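Local coordinates for OxyA protein (Actinoplanes teichomyceticus, PDB 5HH3) that probably cross-links aromatic side chains of a precursor peptide by phenolic coupling in glycopeptide antibiotic biosynthesis, working as a haem-dependent cytochrome P450 monooxygenase, at residues D23-V28 and G250-A255; W55-T58 and E62-Q65; A154-L159 and D164-L169; A201-D206 and D210-V215; G38-L43 and G300-K305. All blocks are in the same frame, centred on the assembly; numbering follows the deposited sequence.

Overall arrangement
The five contacts are spread over the cytochrome P450 fold. Interactions 2 and 5 touch, their centres about 8 Å apart, because neighbouring strands 40-45 and 53-57 of the mixed sheet carry them. Interactions 3 and 4, about 16 Å apart between centres, come in series among the consecutive helices 142-159, 163-178, 182-205 and 211-219, and meet where F158 bonds to M211. About 47 Å separates the centres of interactions 4 and 5, on opposite sides of the chain's centre. Interaction 1 ties the N-terminal region to helix 225-256; interactions 2, 3 and 4 are nested within its loop, whereas interaction 5 crosses it along the chain. Together the contacts join sheet and helical regions of one haem-binding fold.

Interaction 1 of 5, residues D23-V28 and G250-A255; sequences DRFDPV and GAWLMA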
# COMPACT_ATOMS: atom_id res chain seq x y z
N ASP B 23 9.82 7.22 -19.57
CA ASP B 23 10.52 8.37 -20.14
C ASP B 23 9.94 8.53 -21.54
O ASP B 23 10.37 7.86 -22.49
CB ASP B 23 12.02 8.13 -20.19
CG ASP B 23 12.78 9.31 -20.79
OD1 ASP B 23 12.18 10.38 -21.06
OD2 ASP B 23 13.99 9.16 -21.01
N ARG B 24 8.94 9.41 -21.64
CA ARG B 24 8.11 9.49 -22.84
C ARG B 24 7.49 8.10 -23.11
O ARG B 24 6.69 7.65 -22.30
CB ARG B 24 8.89 10.12 -24.01
CG ARG B 24 9.47 11.49 -23.64
CD ARG B 24 10.18 12.21 -24.79
NE ARG B 24 9.21 12.67 -25.79
CZ ARG B 24 8.98 12.10 -26.99
NH1 ARG B 24 9.67 11.04 -27.40
NH2 ARG B 24 8.05 12.63 -27.80
N PHE B 25 7.87 7.39 -24.17
CA PHE B 25 7.37 6.05 -24.45
C PHE B 25 8.26 4.92 -23.94
O PHE B 25 7.86 3.75 -24.01
CB PHE B 25 7.18 5.85 -25.97
CG PHE B 25 6.27 6.86 -26.58
CD1 PHE B 25 4.90 6.75 -26.41
CD2 PHE B 25 6.77 7.93 -27.28
CE1 PHE B 25 4.04 7.68 -26.96
CE2 PHE B 25 5.91 8.88 -27.83
CZ PHE B 25 4.55 8.75 -27.66
N ASP B 26 9.44 5.26 -23.44
CA ASP B 26 10.43 4.27 -23.07
C ASP B 26 10.36 3.84 -21.61
O ASP B 26 9.98 4.63 -20.75
CB ASP B 26 11.81 4.79 -23.34
CG ASP B 26 12.01 5.16 -24.79
OD1 ASP B 26 11.23 4.71 -25.66
OD2 ASP B 26 12.97 5.88 -25.03
N PRO B 27 10.80 2.59 -21.32
CA PRO B 27 11.11 2.16 -19.95
C PRO B 27 12.18 3.06 -19.32
O PRO B 27 13.07 3.50 -20.05
CB PRO B 27 11.72 0.76 -20.15
CG PRO B 27 11.33 0.33 -21.52
CD PRO B 27 11.21 1.58 -22.32
N VAL B 28 12.09 3.34 -18.01
CA VAL B 28 13.12 4.15 -17.32
C VAL B 28 14.44 3.37 -17.11
O VAL B 28 14.43 2.12 -17.15
CB VAL B 28 12.63 4.75 -15.98
CG1 VAL B 28 11.48 5.72 -16.22
CG2 VAL B 28 12.25 3.68 -14.95
N GLY B 250 -2.01 6.65 -27.91
CA GLY B 250 -2.04 6.46 -29.35
C GLY B 250 -2.03 7.75 -30.13
O GLY B 250 -1.25 7.90 -31.08
N ALA B 251 -2.90 8.70 -29.75
CA ALA B 251 -2.93 10.01 -30.37
C ALA B 251 -1.57 10.72 -30.25
O ALA B 251 -1.15 11.41 -31.20
CB ALA B 251 -4.05 10.87 -29.79
N TRP B 252 -0.90 10.56 -29.11
CA TRP B 252 0.42 11.16 -28.90
C TRP B 252 1.44 10.53 -29.86
O TRP B 252 2.18 11.26 -30.51
CB TRP B 252 0.86 11.00 -27.44
CG TRP B 252 2.19 11.61 -27.07
CD1 TRP B 252 2.89 12.55 -27.76
CD2 TRP B 252 2.95 11.35 -25.88
NE1 TRP B 252 4.05 12.87 -27.10
CE2 TRP B 252 4.11 12.16 -25.94
CE3 TRP B 252 2.77 10.50 -24.77
CZ2 TRP B 252 5.08 12.15 -24.93
CZ3 TRP B 252 3.73 10.49 -23.78
CH2 TRP B 252 4.88 11.31 -23.86
N LEU B 253 1.44 9.20 -29.96
CA LEU B 253 2.31 8.49 -30.89
C LEU B 253 2.05 8.90 -32.35
O LEU B 253 3.00 9.03 -33.13
CB LEU B 253 2.19 6.97 -30.73
CG LEU B 253 3.18 6.09 -31.51
CD1 LEU B 253 4.60 6.30 -31.02
CD2 LEU B 253 2.83 4.63 -31.42
N MET B 254 0.78 9.12 -32.70
CA MET B 254 0.43 9.60 -34.04
C MET B 254 0.94 11.01 -34.35
O MET B 254 1.48 11.24 -35.42
CB MET B 254 -1.07 9.55 -34.28
CG MET B 254 -1.63 8.13 -34.26
SD MET B 254 -3.43 8.12 -34.28
CE MET B 254 -3.65 9.04 -35.82
N ALA B 255 0.76 11.94 -33.41
CA ALA B 255 1.35 13.27 -33.53
C ALA B 255 2.91 13.23 -33.53
O ALA B 255 3.57 13.97 -34.26
CB ALA B 255 0.83 14.19 -32.43
O HOH W 1 6.28 14.64 -27.54
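F25 is held between W252 and L253 of helix 225-256, the long central helix of the cytochrome P450 fold, near its C-terminal end. The type II' turn from D23 to D26 presents R24 and F25 at its corner, and the phenyl ring reaches over to the helix. On one face it meets the indole: the rings lie obliquely, their planes 40° apart, with F25 CZ 3.5 Å from W252 CD2 and F25 CE1 3.8 Å from W252 CE3. Over the opposite face stands L253, whose CD1 is 4.2 Å from the centroid of the F25 ring, a CH-pi contact. W252 has CG anti to the backbone N (chi1 -178°), which carries the indole out from the helix toward the turn. A flat aromatic suits position 25, since both of its broad faces are used, and the leucine supplies a slim methyl. The wide indole also packs on I381, F388 and L393.

R24 closes the exposed side. Its CA lies 3.8 Å from W252 CH2, while the guanidinium, bent round at chi3 and turned 85° from the indole plane, forms a salt bridge with D256. A water lying in the plane of both groups joins them, accepting from R24 NH2 at 2.7 Å and from W252 NE1 at 2.9 Å.

Interaction 2 of 5, residues W55-T58 and E62-Q65; sequences WLAT and EIRQ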
# COMPACT_ATOMS: atom_id res chain seq x y z
N TRP B 55 9.52 -10.69 -6.03
CA TRP B 55 10.28 -10.80 -7.26
C TRP B 55 9.59 -10.03 -8.39
O TRP B 55 8.36 -9.87 -8.41
CB TRP B 55 10.32 -12.26 -7.71
CG TRP B 55 10.90 -13.26 -6.78
CD1 TRP B 55 10.23 -14.02 -5.87
CD2 TRP B 55 12.27 -13.69 -6.73
NE1 TRP B 55 11.10 -14.87 -5.23
CE2 TRP B 55 12.35 -14.72 -5.76
CE3 TRP B 55 13.44 -13.32 -7.42
CZ2 TRP B 55 13.55 -15.37 -5.46
CZ3 TRP B 55 14.67 -14.02 -7.11
CH2 TRP B 55 14.69 -15.00 -6.14
N LEU B 56 10.41 -9.60 -9.35
CA LEU B 56 9.95 -9.00 -10.59
C LEU B 56 10.39 -9.89 -11.73
O LEU B 56 11.59 -10.12 -11.86
CB LEU B 56 10.56 -7.61 -10.77
CG LEU B 56 10.18 -6.82 -12.02
CD1 LEU B 56 8.75 -6.33 -11.92
CD2 LEU B 56 11.13 -5.65 -12.20
N ALA B 57 9.45 -10.37 -12.54
CA ALA B 57 9.75 -11.17 -13.75
C ALA B 57 9.73 -10.23 -14.94
O ALA B 57 8.73 -9.54 -15.14
CB ALA B 57 8.72 -12.27 -13.95
N THR B 58 10.83 -10.19 -15.69
CA THR B 58 10.98 -9.36 -16.87
C THR B 58 11.17 -10.15 -18.17
O THR B 58 10.95 -9.59 -19.25
CB THR B 58 12.19 -8.38 -16.73
OG1 THR B 58 13.39 -9.11 -16.49
CG2 THR B 58 11.99 -7.39 -15.59
N GLU B 62 9.68 -16.43 -19.12
CA GLU B 62 9.51 -16.61 -17.69
C GLU B 62 8.18 -16.00 -17.22
O GLU B 62 7.51 -16.54 -16.34
CB GLU B 62 10.70 -16.01 -16.93
CG GLU B 62 12.02 -16.79 -17.11
CD GLU B 62 12.71 -16.55 -18.44
OE1 GLU B 62 12.33 -15.65 -19.22
OE2 GLU B 62 13.68 -17.27 -18.72
N ILE B 63 7.79 -14.88 -17.82
CA ILE B 63 6.49 -14.27 -17.52
C ILE B 63 5.36 -15.22 -17.98
O ILE B 63 4.39 -15.41 -17.26
CB ILE B 63 6.33 -12.88 -18.14
CG1 ILE B 63 7.20 -11.88 -17.38
CG2 ILE B 63 4.87 -12.44 -18.13
CD1 ILE B 63 7.38 -10.55 -18.11
N ARG B 64 5.49 -15.81 -19.17
CA ARG B 64 4.49 -16.79 -19.63
C ARG B 64 4.42 -18.02 -18.71
O ARG B 64 3.35 -18.55 -18.44
CB ARG B 64 4.74 -17.20 -21.07
CG ARG B 64 4.46 -16.07 -22.05
CD ARG B 64 5.05 -16.37 -23.42
NE ARG B 64 4.51 -17.59 -23.97
CZ ARG B 64 3.57 -17.70 -24.93
NH1 ARG B 64 3.00 -16.63 -25.50
NH2 ARG B 64 3.20 -18.92 -25.32
N GLN B 65 5.58 -18.44 -18.21
CA GLN B 65 5.62 -19.52 -17.23
C GLN B 65 4.89 -19.15 -15.93
O GLN B 65 4.08 -19.93 -15.42
CB GLN B 65 7.07 -19.88 -16.92
CG GLN B 65 7.20 -21.11 -16.07
CD GLN B 65 8.65 -21.52 -15.85
OE1 GLN B 65 9.59 -20.93 -16.42
NE2 GLN B 65 8.83 -22.55 -15.04
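This contact, made by A57 and I63, is a strand-to-helix corner of the mixed beta sheet of the P450 fold. Strand 53-57 ends, the chain turns through a short connection, and helix 60-68, the B helix in P450 nomenclature, folds back so that I63 lies against the last strand residue. The backbones come close, with the CA atoms of A57 and I63 5.9 Å apart, and such nearness suits the small alanine, whose methyl points at the helix without holding it off. A57 CB touches I63 CG1 at 3.8 Å, an apolar contact buried from solvent.

The isoleucine does most of the reaching. Its CG1 stands beside its own backbone N, anti to the carbonyl carbon (chi1 -73°), and chi2 of 166° stretches the ethyl arm onward past the alanine methyl to the turn. A branched, wholly apolar chain fits here because it packs on the strand end and also touches L339 and C312. T58 turns its CB away from the helix and packs on M35 of helix 29-37, so its backbone is the part that faces I63.

Strand residue A57 is bonded through its backbone to T311 and S313 of the neighbouring strand region. The nearest atoms of the I63 side chain and the haem are about 9 Å apart, too far for direct contact. At the end of the arm I63 CD1 rests 3.4 Å from A57 O and 3.8 Å from T58 C.

Interaction 3 of 5, residues A154-L159 and D164-L169; sequences ATCDFL and DDQADL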
# COMPACT_ATOMS: atom_id res chain seq x y z
N ALA B 154 -18.38 4.19 -25.99
CA ALA B 154 -18.24 2.82 -26.50
C ALA B 154 -18.52 1.76 -25.41
O ALA B 154 -19.21 0.78 -25.67
CB ALA B 154 -16.86 2.59 -27.11
N THR B 155 -18.00 1.97 -24.20
CA THR B 155 -18.24 1.02 -23.10
C THR B 155 -19.69 1.04 -22.64
O THR B 155 -20.28 -0.01 -22.44
CB THR B 155 -17.29 1.20 -21.89
OG1 THR B 155 -17.40 2.52 -21.34
CG2 THR B 155 -15.88 0.93 -22.27
N CYS B 156 -20.28 2.23 -22.45
CA CYS B 156 -21.70 2.33 -22.10
C CYS B 156 -22.63 1.75 -23.18
O CYS B 156 -23.59 1.07 -22.84
CB CYS B 156 -22.12 3.77 -21.76
SG CYS B 156 -21.42 4.35 -20.19
N ASP B 157 -22.34 2.01 -24.46
CA ASP B 157 -23.09 1.38 -25.58
C ASP B 157 -22.98 -0.15 -25.53
O ASP B 157 -23.99 -0.83 -25.69
CB ASP B 157 -22.62 1.87 -26.96
CG ASP B 157 -23.04 3.31 -27.27
OD1 ASP B 157 -23.84 3.92 -26.51
OD2 ASP B 157 -22.56 3.85 -28.29
N PHE B 158 -21.79 -0.67 -25.24
CA PHE B 158 -21.59 -2.11 -25.13
C PHE B 158 -22.47 -2.70 -24.02
O PHE B 158 -23.07 -3.75 -24.20
CB PHE B 158 -20.11 -2.42 -24.93
CG PHE B 158 -19.81 -3.85 -24.60
CD1 PHE B 158 -19.80 -4.82 -25.60
CD2 PHE B 158 -19.51 -4.24 -23.30
CE1 PHE B 158 -19.52 -6.15 -25.30
CE2 PHE B 158 -19.22 -5.56 -23.00
CZ PHE B 158 -19.22 -6.52 -24.00
N LEU B 159 -22.57 -1.98 -22.90
CA LEU B 159 -23.48 -2.35 -21.82
C LEU B 159 -24.96 -2.13 -22.11
O LEU B 159 -25.80 -2.65 -21.37
CB LEU B 159 -23.15 -1.60 -20.54
CG LEU B 159 -21.81 -1.89 -19.90
CD1 LEU B 159 -21.75 -1.07 -18.63
CD2 LEU B 159 -21.64 -3.39 -19.59
N ASP B 164 -29.10 8.92 -23.23
CA ASP B 164 -29.59 9.93 -22.27
C ASP B 164 -29.07 9.73 -20.85
O ASP B 164 -28.90 10.71 -20.12
CB ASP B 164 -31.12 9.92 -22.24
CG ASP B 164 -31.75 10.61 -23.44
OD1 ASP B 164 -31.01 11.08 -24.34
OD2 ASP B 164 -33.01 10.69 -23.48
N ASP B 165 -28.82 8.48 -20.47
CA ASP B 165 -28.40 8.13 -19.10
C ASP B 165 -26.90 8.11 -18.90
O ASP B 165 -26.45 8.17 -17.76
CB ASP B 165 -28.94 6.74 -18.72
CG ASP B 165 -30.46 6.68 -18.65
OD1 ASP B 165 -31.11 7.71 -18.36
OD2 ASP B 165 -31.00 5.58 -18.87
N GLN B 166 -26.12 8.03 -19.98
CA GLN B 166 -24.71 7.64 -19.86
C GLN B 166 -23.85 8.62 -19.07
O GLN B 166 -23.03 8.20 -18.23
CB GLN B 166 -24.07 7.40 -21.24
CG GLN B 166 -24.68 6.25 -22.02
CD GLN B 166 -23.99 5.96 -23.33
OE1 GLN B 166 -23.05 6.65 -23.70
NE2 GLN B 166 -24.45 4.94 -24.04
N ALA B 167 -24.02 9.92 -19.33
CA ALA B 167 -23.20 10.95 -18.68
C ALA B 167 -23.36 10.95 -17.15
O ALA B 167 -22.37 10.99 -16.43
CB ALA B 167 -23.55 12.33 -19.25
N ASP B 168 -24.62 10.88 -16.69
CA ASP B 168 -24.93 10.87 -15.25
C ASP B 168 -24.44 9.59 -14.57
O ASP B 168 -23.87 9.65 -13.49
CB ASP B 168 -26.45 11.03 -15.00
CG ASP B 168 -26.96 12.45 -15.30
OD1 ASP B 168 -26.15 13.36 -15.55
OD2 ASP B 168 -28.20 12.66 -15.27
N LEU B 169 -24.65 8.45 -15.23
CA LEU B 169 -24.31 7.15 -14.67
C LEU B 169 -22.79 6.99 -14.56
O LEU B 169 -22.29 6.59 -13.51
CB LEU B 169 -24.91 6.04 -15.53
CG LEU B 169 -24.79 4.61 -14.98
CD1 LEU B 169 -25.65 4.41 -13.74
CD2 LEU B 169 -25.16 3.62 -16.08
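A side-chain hydrogen bond between consecutive helices joins Q166 of helix 163-178 to D157 of helix 142-159, with C156 packed alongside. The nearest CA atoms, those of C156 and Q166, are 6.5 Å apart, and glutamine is long enough to span the gap to the carboxylate. Its chain is extended beyond CG (chi2 -176°), and Q166 NE2 donates to D157 OD1 at 2.7 Å with an N-H...O angle of 158°. The acceptor lies in the amide plane, but the carboxylate is met on its anti side, somewhat out of its own plane. NE2 also bonds to I161 O in the connecting turn, while D157 OD2 forms a salt bridge with R163; these partners would fix the rotation of both groups.

C156 packs against the same amide. Its CB sits over one face, 3.3 Å from Q166 CD, and SG is 4.2 Å from Q166 CB. A small side chain suits this place, letting the amide lie flat on the first helix. M236 of helix 225-256 also packs against C156. The arrangement is that of two consecutive helices packed across a short connection, here the E and F helices of the cytochrome P450 fold.

Interaction 4 of 5, residues A201-D206 and D210-V215; sequences ARTRRD and DMFGVV
Helix 182-205 ends at R205, the chain turns, and helix 211-219 sets off so close beside it that the CA atoms of T203 and G213 are only 5.8 Å apart. T203 fills the narrow space. Its CG2, anti to the backbone N, is directed at the opening turn of the second helix and lies 3.5 Å from F212 C and equally far from G213 N. The threonine methyl thus rests on the peptide between F212 and G213, where G213 has no side chain.

The other branch of T203 is turned differently. OG1 stands beside the backbone N (chi1 -54°) and bonds back to M199 O in its own helix, so the hydroxyl is satisfied within the helix although it is buried. It also lies 3.7 Å from F212 CB and meets the phenyl at its edge, near the ring plane, 4.0 Å from CD2. The two side chains cross at about a right angle. F212 starts toward T203, but its ring leads away along the first helix, where M196, M199 and T200 receive it, a large apolar group suited to that seam.

D210 stands at the N-cap of the second helix, its OD2 accepting a weak bond from F212 N at 3.1 Å. In P450 terms the two are the G and H helices. F212 also rests on A232 of helix 225-256, R204 forms a salt bridge with D225 at the start of that helix, and M211 bonds through its backbone to F158 of helix 142-159.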
# COMPACT_ATOMS: atom_id res chain seq x y z
N ALA B 201 -33.18 -6.08 -13.37
CA ALA B 201 -34.57 -6.52 -13.33
C ALA B 201 -35.21 -6.47 -14.71
O ALA B 201 -35.88 -7.42 -15.11
CB ALA B 201 -35.38 -5.70 -12.33
N ARG B 202 -34.97 -5.38 -15.46
CA ARG B 202 -35.48 -5.27 -16.84
C ARG B 202 -34.97 -6.39 -17.73
O ARG B 202 -35.76 -7.09 -18.37
CB ARG B 202 -35.17 -3.89 -17.44
CG ARG B 202 -36.19 -2.83 -17.02
CD ARG B 202 -35.97 -1.49 -17.73
NE ARG B 202 -34.92 -0.68 -17.08
CZ ARG B 202 -33.68 -0.47 -17.54
NH1 ARG B 202 -33.23 -0.99 -18.68
NH2 ARG B 202 -32.85 0.29 -16.81
N THR B 203 -33.65 -6.61 -17.72
CA THR B 203 -33.03 -7.67 -18.51
C THR B 203 -33.61 -9.05 -18.20
O THR B 203 -33.99 -9.77 -19.12
CB THR B 203 -31.51 -7.66 -18.31
OG1 THR B 203 -31.03 -6.35 -18.60
CG2 THR B 203 -30.81 -8.67 -19.21
N ARG B 204 -33.71 -9.40 -16.91
CA ARG B 204 -34.28 -10.69 -16.51
C ARG B 204 -35.74 -10.90 -16.96
O ARG B 204 -36.16 -12.04 -17.11
CB ARG B 204 -34.17 -10.92 -15.00
CG ARG B 204 -32.75 -11.22 -14.53
CD ARG B 204 -32.71 -11.65 -13.08
NE ARG B 204 -31.36 -11.54 -12.52
CZ ARG B 204 -30.36 -12.42 -12.68
NH1 ARG B 204 -30.50 -13.50 -13.44
NH2 ARG B 204 -29.20 -12.19 -12.10
N ARG B 205 -36.51 -9.84 -17.17
CA ARG B 205 -37.87 -9.97 -17.74
C ARG B 205 -37.83 -10.28 -19.24
O ARG B 205 -38.50 -11.21 -19.69
CB ARG B 205 -38.74 -8.74 -17.44
CG ARG B 205 -39.13 -8.63 -15.97
CD ARG B 205 -40.07 -7.47 -15.66
NE ARG B 205 -39.85 -6.95 -14.30
CZ ARG B 205 -38.99 -5.97 -13.95
NH1 ARG B 205 -38.25 -5.31 -14.85
NH2 ARG B 205 -38.89 -5.62 -12.67
N ASP B 206 -37.05 -9.52 -20.02
CA ASP B 206 -36.79 -9.85 -21.44
C ASP B 206 -35.34 -9.54 -21.87
O ASP B 206 -34.96 -8.37 -22.03
CB ASP B 206 -37.83 -9.21 -22.39
CG ASP B 206 -38.21 -7.80 -21.99
OD1 ASP B 206 -37.31 -6.97 -21.76
OD2 ASP B 206 -39.43 -7.51 -21.92
N ASP B 210 -27.55 -6.13 -25.66
CA ASP B 210 -26.31 -5.74 -24.96
C ASP B 210 -25.66 -6.86 -24.09
O ASP B 210 -26.08 -8.01 -24.14
CB ASP B 210 -26.64 -4.53 -24.08
CG ASP B 210 -27.77 -4.81 -23.12
OD1 ASP B 210 -28.94 -4.62 -23.52
OD2 ASP B 210 -27.51 -5.25 -21.98
N MET B 211 -24.63 -6.48 -23.33
CA MET B 211 -23.90 -7.39 -22.45
C MET B 211 -24.80 -8.16 -21.48
O MET B 211 -24.65 -9.37 -21.35
CB MET B 211 -22.82 -6.61 -21.65
CG MET B 211 -21.67 -7.47 -21.18
SD MET B 211 -20.84 -6.91 -19.68
CE MET B 211 -22.12 -7.27 -18.49
N PHE B 212 -25.74 -7.48 -20.82
CA PHE B 212 -26.62 -8.12 -19.82
C PHE B 212 -27.53 -9.18 -20.43
O PHE B 212 -27.65 -10.27 -19.88
CB PHE B 212 -27.47 -7.09 -19.06
CG PHE B 212 -26.76 -6.42 -17.91
CD1 PHE B 212 -25.39 -6.44 -17.78
CD2 PHE B 212 -27.49 -5.73 -16.96
CE1 PHE B 212 -24.77 -5.81 -16.72
CE2 PHE B 212 -26.87 -5.09 -15.90
CZ PHE B 212 -25.51 -5.13 -15.78
N GLY B 213 -28.15 -8.86 -21.55
CA GLY B 213 -29.08 -9.79 -22.20
C GLY B 213 -28.44 -11.06 -22.74
O GLY B 213 -29.02 -12.13 -22.66
N VAL B 214 -27.24 -10.93 -23.30
CA VAL B 214 -26.44 -12.08 -23.73
C VAL B 214 -26.15 -13.00 -22.54
O VAL B 214 -26.36 -14.21 -22.63
CB VAL B 214 -25.13 -11.61 -24.40
CG1 VAL B 214 -24.09 -12.74 -24.51
CG2 VAL B 214 -25.44 -11.03 -25.77
N VAL B 215 -25.67 -12.43 -21.44
CA VAL B 215 -25.30 -13.21 -20.27
C VAL B 215 -26.55 -13.89 -19.66
O VAL B 215 -26.56 -15.10 -19.43
CB VAL B 215 -24.58 -12.35 -19.21
CG1 VAL B 215 -24.34 -13.13 -17.93
CG2 VAL B 215 -23.25 -11.81 -19.75

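Interaction 5 of 5, residues G38-L43 and G300-K305; sequences GPLTTL and GDHLIK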
# COMPACT_ATOMS: atom_id res chain seq x y z
N GLY B 38 18.88 -10.28 -15.74
CA GLY B 38 18.40 -11.64 -16.00
C GLY B 38 16.87 -11.60 -16.09
O GLY B 38 16.30 -10.52 -16.02
N PRO B 39 16.21 -12.76 -16.25
CA PRO B 39 14.76 -12.79 -16.43
C PRO B 39 13.93 -12.58 -15.14
O PRO B 39 12.73 -12.33 -15.23
CB PRO B 39 14.52 -14.18 -17.03
CG PRO B 39 15.66 -15.01 -16.52
CD PRO B 39 16.83 -14.07 -16.50
N LEU B 40 14.57 -12.67 -13.98
CA LEU B 40 13.91 -12.57 -12.69
C LEU B 40 14.84 -11.90 -11.69
O LEU B 40 15.95 -12.38 -11.50
CB LEU B 40 13.57 -13.98 -12.20
CG LEU B 40 12.64 -14.11 -11.01
CD1 LEU B 40 11.21 -13.72 -11.35
CD2 LEU B 40 12.65 -15.51 -10.43
N THR B 41 14.42 -10.81 -11.05
CA THR B 41 15.21 -10.13 -10.00
C THR B 41 14.36 -9.87 -8.74
O THR B 41 13.14 -9.97 -8.76
CB THR B 41 15.78 -8.78 -10.50
OG1 THR B 41 14.71 -7.95 -11.01
CG2 THR B 41 16.77 -9.02 -11.63
N THR B 42 15.02 -9.56 -7.63
CA THR B 42 14.32 -9.30 -6.37
C THR B 42 13.98 -7.82 -6.24
O THR B 42 14.78 -6.96 -6.56
CB THR B 42 15.14 -9.68 -5.16
OG1 THR B 42 16.35 -8.96 -5.21
CG2 THR B 42 15.47 -11.14 -5.15
N LEU B 43 12.76 -7.55 -5.79
CA LEU B 43 12.38 -6.24 -5.33
C LEU B 43 12.76 -6.08 -3.89
O LEU B 43 13.21 -5.01 -3.48
CB LEU B 43 10.88 -6.03 -5.49
CG LEU B 43 10.35 -6.02 -6.91
CD1 LEU B 43 8.82 -6.05 -6.90
CD2 LEU B 43 10.89 -4.81 -7.63
N GLY B 300 14.07 -19.06 -14.10
CA GLY B 300 15.40 -18.58 -14.40
C GLY B 300 16.35 -19.51 -13.67
O GLY B 300 16.21 -20.75 -13.68
N ASP B 301 17.28 -18.89 -12.97
CA ASP B 301 18.28 -19.57 -12.18
C ASP B 301 18.01 -19.21 -10.70
O ASP B 301 18.94 -18.87 -9.97
CB ASP B 301 19.64 -19.08 -12.67
CG ASP B 301 20.79 -19.73 -11.95
OD1 ASP B 301 20.70 -20.94 -11.65
OD2 ASP B 301 21.77 -19.00 -11.67
N HIS B 302 16.73 -19.25 -10.30
CA HIS B 302 16.29 -18.85 -8.98
C HIS B 302 15.25 -19.81 -8.44
O HIS B 302 14.52 -20.42 -9.20
CB HIS B 302 15.67 -17.45 -9.01
CG HIS B 302 16.67 -16.34 -9.04
ND1 HIS B 302 17.53 -16.10 -7.99
CD2 HIS B 302 16.96 -15.42 -9.99
CE1 HIS B 302 18.31 -15.07 -8.29
NE2 HIS B 302 17.98 -14.64 -9.49
N LEU B 303 15.17 -19.90 -7.12
CA LEU B 303 14.13 -20.68 -6.46
C LEU B 303 13.12 -19.75 -5.78
O LEU B 303 13.41 -19.12 -4.76
CB LEU B 303 14.75 -21.62 -5.43
CG LEU B 303 13.81 -22.60 -4.70
CD1 LEU B 303 13.01 -23.43 -5.69
CD2 LEU B 303 14.65 -23.48 -3.80
N ILE B 304 11.93 -19.66 -6.37
CA ILE B 304 10.80 -18.95 -5.76
C ILE B 304 10.19 -19.85 -4.70
O ILE B 304 9.71 -20.92 -5.02
CB ILE B 304 9.75 -18.57 -6.81
CG1 ILE B 304 10.38 -17.63 -7.85
CG2 ILE B 304 8.53 -17.91 -6.16
CD1 ILE B 304 9.60 -17.58 -9.15
N LYS B 305 10.24 -19.43 -3.44
CA LYS B 305 9.65 -20.23 -2.36
C LYS B 305 8.17 -19.96 -2.22
O LYS B 305 7.73 -18.85 -2.43
CB LYS B 305 10.32 -19.94 -1.04
CG LYS B 305 11.76 -20.43 -0.94
CD LYS B 305 11.87 -21.96 -0.91
CE LYS B 305 11.32 -22.55 0.39
NZ LYS B 305 11.63 -24.01 0.42
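The carbonyl oxygen L40 O is approached by two atoms of the H302 imidazole, CD2 at 3.5 Å and NE2 at 3.6 Å; the ring comes at it obliquely, and this is contact without a hydrogen bond. Beside it the leucine side chain does the apolar work. With CG anti to the backbone N (chi1 -168°), L40 reaches across to the other segment, and its CD2 lies 3.9 Å from H302 CB and also 3.9 Å from I304 CD1. The isoleucine CB sets off to the side, but its CG1 stands beside its backbone N and bends the ethyl arm back to the leucine.

L40 belongs to strand 40-45, outermost in the mixed sheet of the P450 fold, whereas H302 and I304 lie on strand 302-304 of a small two-stranded antiparallel hairpin with strand 297-299. The contact thus lays the hairpin against the sheet margin. A leucine suits the seam, since it also packs on W55 and A57 of the next strand, and the H302 ring meets that of W55 with the planes about 55° apart. I304 keeps to its own hairpin too, touching V297 and I299.

At the turn of the hairpin G300 has a positive phi of 57°, a backbone shape that glycine takes easily, and it has no side chain to stand between the two segments: P39 CG sits 4.2 Å from G300 CA.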